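Local coordinates for probable csgAB operon transcriptional regulatory protein (Salmonella typhimurium, PDB 5XP0) that acts as the master transcriptional regulator of adhesive curli fimbriae, switching on the csgAB operon and promoting biofilm formation, here represented by its atypical receiver domain, at residues H18-S27 and L41-I50. Numbering follows the deposited sequence.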
ATOM      1  N   HIS B  18      22.190   6.530  -2.612  1.00 80.99           N
ATOM      2  CA  HIS B  18      21.043   5.742  -2.752  1.00 72.27           C
ATOM      3  C   HIS B  18      19.873   6.356  -2.102  1.00 46.00           C
ATOM      4  O   HIS B  18      19.941   6.839  -1.068  1.00 57.86           O
ATOM      5  CB  HIS B  18      21.280   4.469  -2.030  1.00 93.21           C
ATOM      6  CG  HIS B  18      22.526   3.754  -2.383  1.00 97.27           C
ATOM      7  ND1 HIS B  18      23.667   3.858  -1.644  1.00 99.33           N
ATOM      8  CD2 HIS B  18      22.786   2.864  -3.351  1.00100.61           C
ATOM      9  CE1 HIS B  18      24.588   3.071  -2.151  1.00101.11           C
ATOM     10  NE2 HIS B  18      24.077   2.451  -3.186  1.00 99.89           N
ATOM     11  N   THR B  19      18.804   6.319  -2.753  1.00 42.15           N
ATOM     12  CA  THR B  19      17.560   6.816  -2.183  1.00 40.42           C
ATOM     13  C   THR B  19      16.381   6.068  -2.798  1.00 37.06           C
ATOM     14  O   THR B  19      16.385   5.720  -3.981  1.00 37.61           O
ATOM     15  CB  THR B  19      17.422   8.323  -2.386  1.00 45.45           C
ATOM     16  OG1 THR B  19      16.212   8.771  -1.774  1.00 66.10           O
ATOM     17  CG2 THR B  19      17.407   8.672  -3.845  1.00 51.89           C
ATOM     18  N   LEU B  20      15.351   5.854  -1.994  1.00 36.38           N
ATOM     19  CA  LEU B  20      14.234   5.069  -2.473  1.00 29.02           C
ATOM     20  C   LEU B  20      13.171   5.973  -3.078  1.00 36.15           C
ATOM     21  O   LEU B  20      12.814   7.005  -2.511  1.00 34.35           O
ATOM     22  CB  LEU B  20      13.575   4.262  -1.363  1.00 29.60           C
ATOM     23  CG  LEU B  20      14.290   3.119  -0.677  1.00 46.86           C
ATOM     24  CD1 LEU B  20      13.334   2.626   0.395  1.00 48.65           C
ATOM     25  CD2 LEU B  20      14.613   2.011  -1.676  1.00 60.66           C
ATOM     26  N   LEU B  21      12.633   5.547  -4.211  1.00 28.81           N
ATOM     27  CA  LEU B  21      11.526   6.249  -4.841  1.00 29.71           C
ATOM     28  C   LEU B  21      10.437   5.222  -5.083  1.00 31.64           C
ATOM     29  O   LEU B  21      10.563   4.375  -5.971  1.00 30.62           O
ATOM     30  CB  LEU B  21      11.959   6.914  -6.130  1.00 34.31           C
ATOM     31  CG  LEU B  21      10.840   7.645  -6.868  1.00 46.08           C
ATOM     32  CD1 LEU B  21      10.147   8.662  -5.968  1.00 51.24           C
ATOM     33  CD2 LEU B  21      11.437   8.347  -8.067  1.00 53.49           C
ATOM     34  N   LEU B  22       9.409   5.242  -4.243  1.00 27.63           N
ATOM     35  CA  LEU B  22       8.355   4.264  -4.345  1.00 25.74           C
ATOM     36  C   LEU B  22       7.257   4.862  -5.213  1.00 30.92           C
ATOM     37  O   LEU B  22       6.597   5.832  -4.831  1.00 29.57           O
ATOM     38  CB  LEU B  22       7.879   3.882  -2.950  1.00 22.97           C
ATOM     39  CG  LEU B  22       6.556   3.105  -2.917  1.00 27.23           C
ATOM     40  CD1 LEU B  22       6.698   1.795  -3.600  1.00 26.79           C
ATOM     41  CD2 LEU B  22       6.241   2.843  -1.501  1.00 26.67           C
ATOM     42  N   ILE B  23       7.060   4.286  -6.376  1.00 29.96           N
ATOM     43  CA  ILE B  23       6.106   4.802  -7.332  1.00 27.96           C
ATOM     44  C   ILE B  23       4.921   3.863  -7.321  1.00 34.96           C
ATOM     45  O   ILE B  23       5.013   2.724  -7.800  1.00 24.68           O
ATOM     46  CB  ILE B  23       6.700   4.921  -8.729  1.00 25.60           C
ATOM     47  CG1 ILE B  23       7.887   5.874  -8.711  1.00 27.55           C
ATOM     48  CG2 ILE B  23       5.608   5.427  -9.737  1.00 28.68           C
ATOM     49  CD1 ILE B  23       8.567   6.037 -10.082  1.00 31.59           C
ATOM     50  N   THR B  24       3.802   4.355  -6.808  1.00 29.58           N
ATOM     51  CA  THR B  24       2.640   3.521  -6.564  1.00 27.47           C
ATOM     52  C   THR B  24       1.417   4.419  -6.413  1.00 27.17           C
ATOM     53  O   THR B  24       1.465   5.629  -6.671  1.00 30.02           O
ATOM     54  CB  THR B  24       2.875   2.681  -5.314  1.00 29.82           C
ATOM     55  OG1 THR B  24       1.749   1.804  -5.103  1.00 32.74           O
ATOM     56  CG2 THR B  24       3.068   3.606  -4.162  1.00 29.75           C
ATOM     57  N   LYS B  25       0.321   3.831  -5.963  1.00 26.71           N
ATOM     58  CA  LYS B  25      -0.850   4.625  -5.600  1.00 29.06           C
ATOM     59  C   LYS B  25      -0.640   5.155  -4.194  1.00 26.95           C
ATOM     60  O   LYS B  25      -0.432   4.355  -3.267  1.00 30.21           O
ATOM     61  CB  LYS B  25      -2.102   3.767  -5.609  1.00 32.65           C
ATOM     62  CG  LYS B  25      -3.350   4.497  -5.075  1.00 42.58           C
ATOM     63  CD  LYS B  25      -4.564   3.574  -5.071  1.00 48.14           C
ATOM     64  CE  LYS B  25      -5.149   3.306  -6.422  1.00 52.10           C
ATOM     65  NZ  LYS B  25      -6.583   2.851  -6.260  1.00 48.08           N
ATOM     66  N   PRO B  26      -0.684   6.472  -3.968  1.00 31.26           N
ATOM     67  CA  PRO B  26      -0.428   6.958  -2.623  1.00 29.98           C
ATOM     68  C   PRO B  26      -1.543   6.454  -1.721  1.00 40.35           C
ATOM     69  O   PRO B  26      -2.714   6.426  -2.090  1.00 33.64           O
ATOM     70  CB  PRO B  26      -0.436   8.492  -2.769  1.00 40.72           C
ATOM     71  CG  PRO B  26      -0.259   8.750  -4.198  1.00 45.58           C
ATOM     72  CD  PRO B  26      -0.876   7.584  -4.918  1.00 29.94           C
ATOM     73  N   SER B  27      -1.164   5.995  -0.560  1.00 32.91           N
ATOM     74  CA  SER B  27      -2.084   5.349   0.357  1.00 32.19           C
ATOM     75  C   SER B  27      -1.369   5.247   1.680  1.00 25.16           C
ATOM     76  O   SER B  27      -0.129   5.239   1.735  1.00 27.28           O
ATOM     77  CB  SER B  27      -2.478   3.948  -0.119  1.00 27.08           C
ATOM     78  OG  SER B  27      -1.354   3.080  -0.042  1.00 26.56           O
ATOM     79  N   LEU B  41      16.582  -0.140   5.968  1.00 33.59           N
ATOM     80  CA  LEU B  41      17.752   0.057   5.131  1.00 33.50           C
ATOM     81  C   LEU B  41      18.592   1.255   5.541  1.00 39.19           C
ATOM     82  O   LEU B  41      19.689   1.403   5.018  1.00 45.55           O
ATOM     83  CB  LEU B  41      17.339   0.265   3.668  1.00 32.75           C
ATOM     84  CG  LEU B  41      16.571  -0.936   3.074  1.00 48.03           C
ATOM     85  CD1 LEU B  41      15.839  -0.545   1.800  1.00 36.83           C
ATOM     86  CD2 LEU B  41      17.515  -2.094   2.812  1.00 57.29           C
ATOM     87  N   ALA B  42      18.108   2.090   6.455  1.00 38.49           N
ATOM     88  CA  ALA B  42      18.792   3.319   6.855  1.00 43.50           C
ATOM     89  C   ALA B  42      19.021   4.222   5.643  1.00 39.31           C
ATOM     90  O   ALA B  42      20.109   4.754   5.429  1.00 39.16           O
ATOM     91  CB  ALA B  42      20.123   3.013   7.570  1.00 42.12           C
ATOM     92  N   ILE B  43      17.966   4.435   4.867  1.00 35.79           N
ATOM     93  CA  ILE B  43      18.071   5.215   3.646  1.00 44.55           C
ATOM     94  C   ILE B  43      16.909   6.202   3.578  1.00 34.28           C
ATOM     95  O   ILE B  43      15.875   6.023   4.215  1.00 34.50           O
ATOM     96  CB  ILE B  43      18.072   4.264   2.431  1.00 41.21           C
ATOM     97  CG1 ILE B  43      18.325   5.010   1.139  1.00 46.04           C
ATOM     98  CG2 ILE B  43      16.748   3.555   2.342  1.00 40.41           C
ATOM     99  CD1 ILE B  43      18.459   4.077  -0.080  1.00 61.34           C
ATOM    100  N   THR B  44      17.109   7.267   2.820  1.00 32.67           N
ATOM    101  CA  THR B  44      16.040   8.220   2.600  1.00 47.30           C
ATOM    102  C   THR B  44      15.133   7.700   1.486  1.00 37.52           C
ATOM    103  O   THR B  44      15.499   6.807   0.707  1.00 32.32           O
ATOM    104  CB  THR B  44      16.625   9.602   2.288  1.00 71.67           C
ATOM    105  OG1 THR B  44      15.606  10.598   2.437  1.00 90.38           O
ATOM    106  CG2 THR B  44      17.159   9.661   0.897  1.00 61.25           C
ATOM    107  N   GLY B  45      13.935   8.251   1.413  1.00 39.03           N
ATOM    108  CA  GLY B  45      13.001   7.771   0.413  1.00 37.81           C
ATOM    109  C   GLY B  45      11.805   8.680   0.295  1.00 37.61           C
ATOM    110  O   GLY B  45      11.543   9.515   1.168  1.00 37.43           O
ATOM    111  N   LYS B  46      11.079   8.502  -0.802  1.00 30.88           N
ATOM    112  CA  LYS B  46       9.866   9.276  -1.055  1.00 33.77           C
ATOM    113  C   LYS B  46       8.891   8.419  -1.814  1.00 31.28           C
ATOM    114  O   LYS B  46       9.280   7.480  -2.517  1.00 28.37           O
ATOM    115  CB  LYS B  46      10.145  10.545  -1.886  1.00 55.11           C
ATOM    116  CG  LYS B  46      11.215  11.492  -1.377  1.00 81.30           C
ATOM    117  CD  LYS B  46      10.720  12.298  -0.173  1.00 99.43           C
ATOM    118  CE  LYS B  46      11.861  12.857   0.671  1.00105.61           C
ATOM    119  NZ  LYS B  46      11.332  13.553   1.875  1.00112.49           N
ATOM    120  N   LEU B  47       7.631   8.813  -1.722  1.00 28.12           N
ATOM    121  CA  LEU B  47       6.522   8.199  -2.430  1.00 28.57           C
ATOM    122  C   LEU B  47       6.151   9.086  -3.602  1.00 37.03           C
ATOM    123  O   LEU B  47       6.078  10.299  -3.450  1.00 37.36           O
ATOM    124  CB  LEU B  47       5.351   8.088  -1.464  1.00 39.26           C
ATOM    125  CG  LEU B  47       4.193   7.130  -1.657  1.00 61.19           C
ATOM    126  CD1 LEU B  47       3.355   7.147  -0.367  1.00 61.61           C
ATOM    127  CD2 LEU B  47       3.350   7.564  -2.833  1.00 69.74           C
ATOM    128  N   HIS B  48       5.895   8.504  -4.758  1.00 27.48           N
ATOM    129  CA  HIS B  48       5.425   9.297  -5.898  1.00 28.04           C
ATOM    130  C   HIS B  48       4.228   8.623  -6.550  1.00 34.68           C
ATOM    131  O   HIS B  48       4.279   7.436  -6.862  1.00 30.91           O
ATOM    132  CB  HIS B  48       6.529   9.507  -6.930  1.00 42.08           C
ATOM    133  CG  HIS B  48       6.074  10.244  -8.150  1.00 41.07           C
ATOM    134  ND1 HIS B  48       6.092  11.618  -8.235  1.00 43.01           N
ATOM    135  CD2 HIS B  48       5.546   9.800  -9.318  1.00 38.23           C
ATOM    136  CE1 HIS B  48       5.648  11.989  -9.422  1.00 49.03           C
ATOM    137  NE2 HIS B  48       5.307  10.905 -10.096  1.00 44.79           N
ATOM    138  N   ASN B  49       3.178   9.403  -6.823  1.00 30.49           N
ATOM    139  CA  ASN B  49       1.972   8.889  -7.457  1.00 30.93           C
ATOM    140  C   ASN B  49       2.279   8.415  -8.875  1.00 29.07           C
ATOM    141  O   ASN B  49       2.616   9.228  -9.749  1.00 34.28           O
ATOM    142  CB  ASN B  49       0.918   9.991  -7.531  1.00 31.73           C
ATOM    143  CG  ASN B  49      -0.441   9.453  -7.905  1.00 42.76           C
ATOM    144  OD1 ASN B  49      -0.563   8.426  -8.593  1.00 36.74           O
ATOM    145  ND2 ASN B  49      -1.470  10.109  -7.414  1.00 52.92           N
ATOM    146  N   ILE B  50       2.107   7.113  -9.107  1.00 29.05           N
ATOM    147  CA  ILE B  50       2.359   6.474 -10.400  1.00 28.72           C
ATOM    148  C   ILE B  50       1.559   7.103 -11.520  1.00 41.19           C
ATOM    149  O   ILE B  50       1.951   7.014 -12.700  1.00 38.92           O
ATOM    150  CB  ILE B  50       2.042   4.974 -10.287  1.00 31.99           C
ATOM    151  CG1 ILE B  50       2.509   4.247 -11.543  1.00 37.65           C
ATOM    152  CG2 ILE B  50       0.522   4.732 -10.033  1.00 34.04           C
ATOM    153  CD1 ILE B  50       2.570   2.725 -11.371  1.00 34.07           C
TER
HETATM  154  O   HOH W   1      19.755   7.791   1.392  1.00 40.30           O
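Strands 19-24 and 45-49 are the two parallel strands of the first beta-alpha-beta unit in this CheY-like receiver domain, and Leu20, Leu22 and Thr24 each bond through both N and O to segment 41-50. The resulting ladder of six backbone bonds runs from Leu20 N to Thr44 O (2.9 Å) as far as Ile50 N to Thr24 O (2.9 Å). Beyond its first rung, one water links His18 O to Thr44 N.

Leu20, Leu22 and Leu47 share one face of the sheet. Gly45 pairs with Leu20 where a CB would crowd Leu20 CB; its CA also makes a CA-H...O contact with Leu20 O (3.0 Å). Leu20 and Ile43 meet at about a right angle, CG against CG2 (3.9 Å), while CD1 of Ile43 touches His18 O.

The opposite face carries Leu21, Ile23, Lys46 and His48. Leu21 and His48 run side by side, CD1 against CB (3.8 Å), and CG2 of Ile23 sits at the edge of the imidazole, whose NE2 bonds to Arg52 O. A chi1 of -61° sets CG2 of Ile23 anti to the backbone N and lays it against Ile50 CB (3.6 Å), a branched aliphatic pair suited to this buried end.

Past the strand, the Pro26 ring lies across the Asn49 amide, CD against CG (3.6 Å), and its CB meets Leu47 CD2 (3.9 Å). Asn49 OD1 turns back to Gln51 N, and the hydroxyl of Ser27 caps Ala30 N at the start of helix 28-41.

That helix covers Leu20 and Leu47 through Leu37, Ala30 and Thr31. Strand 45-49 forms one edge of the five-stranded sheet, whereas strand 19-24 is flanked on its other side by strand 61-66, whose Asp66 bonds to Thr24 OG1.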